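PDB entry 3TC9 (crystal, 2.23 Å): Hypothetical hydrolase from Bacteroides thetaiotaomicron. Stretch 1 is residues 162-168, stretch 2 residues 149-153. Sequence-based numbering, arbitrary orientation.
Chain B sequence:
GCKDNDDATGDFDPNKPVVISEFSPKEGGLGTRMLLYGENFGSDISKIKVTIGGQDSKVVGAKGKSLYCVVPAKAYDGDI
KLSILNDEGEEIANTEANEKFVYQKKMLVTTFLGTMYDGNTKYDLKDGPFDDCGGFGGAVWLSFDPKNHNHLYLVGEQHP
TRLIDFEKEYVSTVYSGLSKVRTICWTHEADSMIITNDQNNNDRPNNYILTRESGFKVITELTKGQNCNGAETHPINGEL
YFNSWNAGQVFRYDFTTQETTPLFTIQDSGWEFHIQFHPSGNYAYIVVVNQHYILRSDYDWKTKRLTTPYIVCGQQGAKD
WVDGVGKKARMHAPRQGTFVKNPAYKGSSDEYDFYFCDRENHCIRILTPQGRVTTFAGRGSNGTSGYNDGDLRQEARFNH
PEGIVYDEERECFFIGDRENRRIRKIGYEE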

# COMPACT_ATOMS: atom_id res chain seq x y z
N ARG B 162 9.38 4.34 29.51
CA ARG B 162 9.50 2.90 29.45
C ARG B 162 9.77 2.42 28.03
O ARG B 162 9.68 3.19 27.07
CB ARG B 162 8.24 2.25 30.05
CG ARG B 162 8.07 2.64 31.53
CD ARG B 162 7.00 1.86 32.23
NE ARG B 162 7.38 0.46 32.38
CZ ARG B 162 6.66 -0.44 33.03
NH1 ARG B 162 5.51 -0.10 33.59
NH2 ARG B 162 7.09 -1.69 33.13
N LEU B 163 10.16 1.12 27.90
CA LEU B 163 10.46 0.50 26.62
C LEU B 163 9.64 -0.77 26.43
O LEU B 163 9.61 -1.63 27.31
CB LEU B 163 11.98 0.20 26.54
CG LEU B 163 12.45 -0.71 25.41
CD1 LEU B 163 12.25 -0.05 24.04
CD2 LEU B 163 13.88 -1.18 25.63
N ILE B 164 8.98 -0.88 25.27
CA ILE B 164 8.25 -2.06 24.79
C ILE B 164 9.15 -2.68 23.75
O ILE B 164 9.33 -2.11 22.66
CB ILE B 164 6.82 -1.73 24.26
CG1 ILE B 164 5.88 -1.21 25.38
CG2 ILE B 164 6.21 -2.92 23.51
CD1 ILE B 164 4.73 -0.34 24.86
N ASP B 165 9.80 -3.80 24.11
CA ASP B 165 10.74 -4.52 23.25
C ASP B 165 10.01 -5.69 22.62
O ASP B 165 9.67 -6.65 23.33
CB ASP B 165 11.96 -4.96 24.07
CG ASP B 165 13.08 -5.65 23.30
OD1 ASP B 165 12.83 -6.13 22.16
OD2 ASP B 165 14.21 -5.73 23.84
N PHE B 166 9.72 -5.62 21.31
CA PHE B 166 8.97 -6.66 20.60
C PHE B 166 9.77 -7.93 20.37
O PHE B 166 9.16 -8.99 20.24
CB PHE B 166 8.48 -6.14 19.25
CG PHE B 166 7.32 -5.19 19.34
CD1 PHE B 166 7.52 -3.82 19.47
CD2 PHE B 166 6.01 -5.66 19.24
CE1 PHE B 166 6.43 -2.93 19.55
CE2 PHE B 166 4.93 -4.77 19.28
CZ PHE B 166 5.15 -3.42 19.44
N GLU B 167 11.10 -7.81 20.28
CA GLU B 167 12.00 -8.94 20.05
C GLU B 167 12.06 -9.83 21.28
O GLU B 167 11.87 -11.04 21.16
CB GLU B 167 13.41 -8.44 19.67
CG GLU B 167 14.40 -9.55 19.34
CD GLU B 167 15.86 -9.17 19.25
OE1 GLU B 167 16.26 -8.14 19.86
OE2 GLU B 167 16.63 -9.92 18.61
N LYS B 168 12.29 -9.24 22.46
CA LYS B 168 12.38 -9.96 23.73
C LYS B 168 11.00 -10.17 24.40
O LYS B 168 10.91 -10.96 25.34
CB LYS B 168 13.33 -9.22 24.69
CG LYS B 168 14.74 -9.01 24.14
CD LYS B 168 15.54 -10.31 24.04
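Stretch 2, residues 149-153: HNHLY

The antiparallel ladder between these two stretches outlasts one of its strands: its last hydrogen bond, from F166 N to N150 O at 2.8 Å, is made by a residue whose backbone has already left the extended conformation. From F166 to K168 the chain adopts helical phi/psi values without the regular bonds of a helix, and near N150 the partner turns a corner, yet the donor and acceptor still meet almost in line, at 168°.

The rest of the pairing illustrates how a two-stranded antiparallel register is built. Strand 151-153 runs against strand 162-165 with 152° between their N-to-C directions, and the axes approach to 4.7 Å. L152 lies opposite I164 in a hydrogen-bonded pair, which closes a small ring of two bonds: I164 N to L152 O at 2.8 Å and L152 N to I164 O at 2.9 Å, both close to linear. The flanking pairs, L163 with Y153 and D165 with H151, are of the non-hydrogen-bonded kind, with CA atoms 4.7 and 4.8 Å apart. Here the backbones are joined by softer contacts instead. Y153 CA lies 3.5 Å from R162 O, and D165 CA lies 3.4 Å from N150 O, so that this one carbonyl receives both a CA-H...O contact and the amide bond from F166.

Alternation of the side chains then sorts the contact into two faces. On one, L163, D165, H151 and Y153 gather. L163, with chi1 t and chi2 p, places CD1 over the face of the Y153 ring, 3.7 Å from its centroid and 15° off the normal, a CH-pi arrangement; the same CD1 is 3.6 Å from H151 CB, so the leucine touches two successive side-chain positions on its own face of the partner. Beyond it, D165 OD2 stands 3.4 Å from H151 NE2. The other carboxylate oxygen, D165 OD1, turns back to its own chain, accepting a hydrogen bond from K168 N at 3.2 Å and a weak one from E167 N at 3.1 Å, and so ties the end of the strand to the turn that follows.

On the opposite face the contact between I164 and L152 is apolar: I164 CD1 approaches L152 CD2 at 4.1 Å, and F166, just past the strand, presents its ring edge to L152, with F166 CE1 3.9 Å from L152 CB. L152 thus meets side chains from both the strand and the turn. At the margin, E167 CB comes within 3.9 Å of N150 ND2.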

# COMPACT_ATOMS: atom_id res chain seq x y z
N HIS B 149 13.20 -0.95 14.96
CA HIS B 149 11.75 -1.03 14.91
C HIS B 149 11.18 -2.07 15.91
O HIS B 149 9.95 -2.20 16.04
CB HIS B 149 11.28 -1.32 13.47
CG HIS B 149 9.87 -0.86 13.25
ND1 HIS B 149 9.51 0.48 13.39
CD2 HIS B 149 8.76 -1.58 12.98
CE1 HIS B 149 8.20 0.51 13.18
NE2 HIS B 149 7.71 -0.70 12.93
N ASN B 150 12.06 -2.76 16.67
CA ASN B 150 11.57 -3.67 17.70
C ASN B 150 11.46 -2.95 19.03
O ASN B 150 10.93 -3.52 19.98
CB ASN B 150 12.45 -4.91 17.86
CG ASN B 150 12.34 -5.86 16.69
OD1 ASN B 150 11.28 -6.02 16.07
ND2 ASN B 150 13.46 -6.48 16.34
N HIS B 151 11.96 -1.71 19.09
CA HIS B 151 11.98 -0.92 20.32
C HIS B 151 11.00 0.25 20.22
O HIS B 151 11.19 1.18 19.43
CB HIS B 151 13.41 -0.43 20.63
CG HIS B 151 14.33 -1.55 21.03
ND1 HIS B 151 15.67 -1.32 21.30
CD2 HIS B 151 14.07 -2.86 21.22
CE1 HIS B 151 16.17 -2.49 21.65
NE2 HIS B 151 15.25 -3.45 21.59
N LEU B 152 9.93 0.17 21.01
CA LEU B 152 8.90 1.20 21.09
C LEU B 152 9.01 1.90 22.44
O LEU B 152 8.80 1.28 23.49
CB LEU B 152 7.50 0.58 20.86
CG LEU B 152 6.28 1.52 21.04
CD1 LEU B 152 6.34 2.71 20.06
CD2 LEU B 152 5.00 0.75 20.88
N TYR B 153 9.36 3.19 22.43
CA TYR B 153 9.49 3.97 23.66
C TYR B 153 8.20 4.73 23.95
O TYR B 153 7.46 5.09 23.02
CB TYR B 153 10.68 4.93 23.58
CG TYR B 153 12.01 4.22 23.62
CD1 TYR B 153 12.62 3.90 24.83
CD2 TYR B 153 12.64 3.81 22.44
CE1 TYR B 153 13.83 3.20 24.87
CE2 TYR B 153 13.86 3.14 22.47
CZ TYR B 153 14.46 2.85 23.69
OH TYR B 153 15.66 2.18 23.73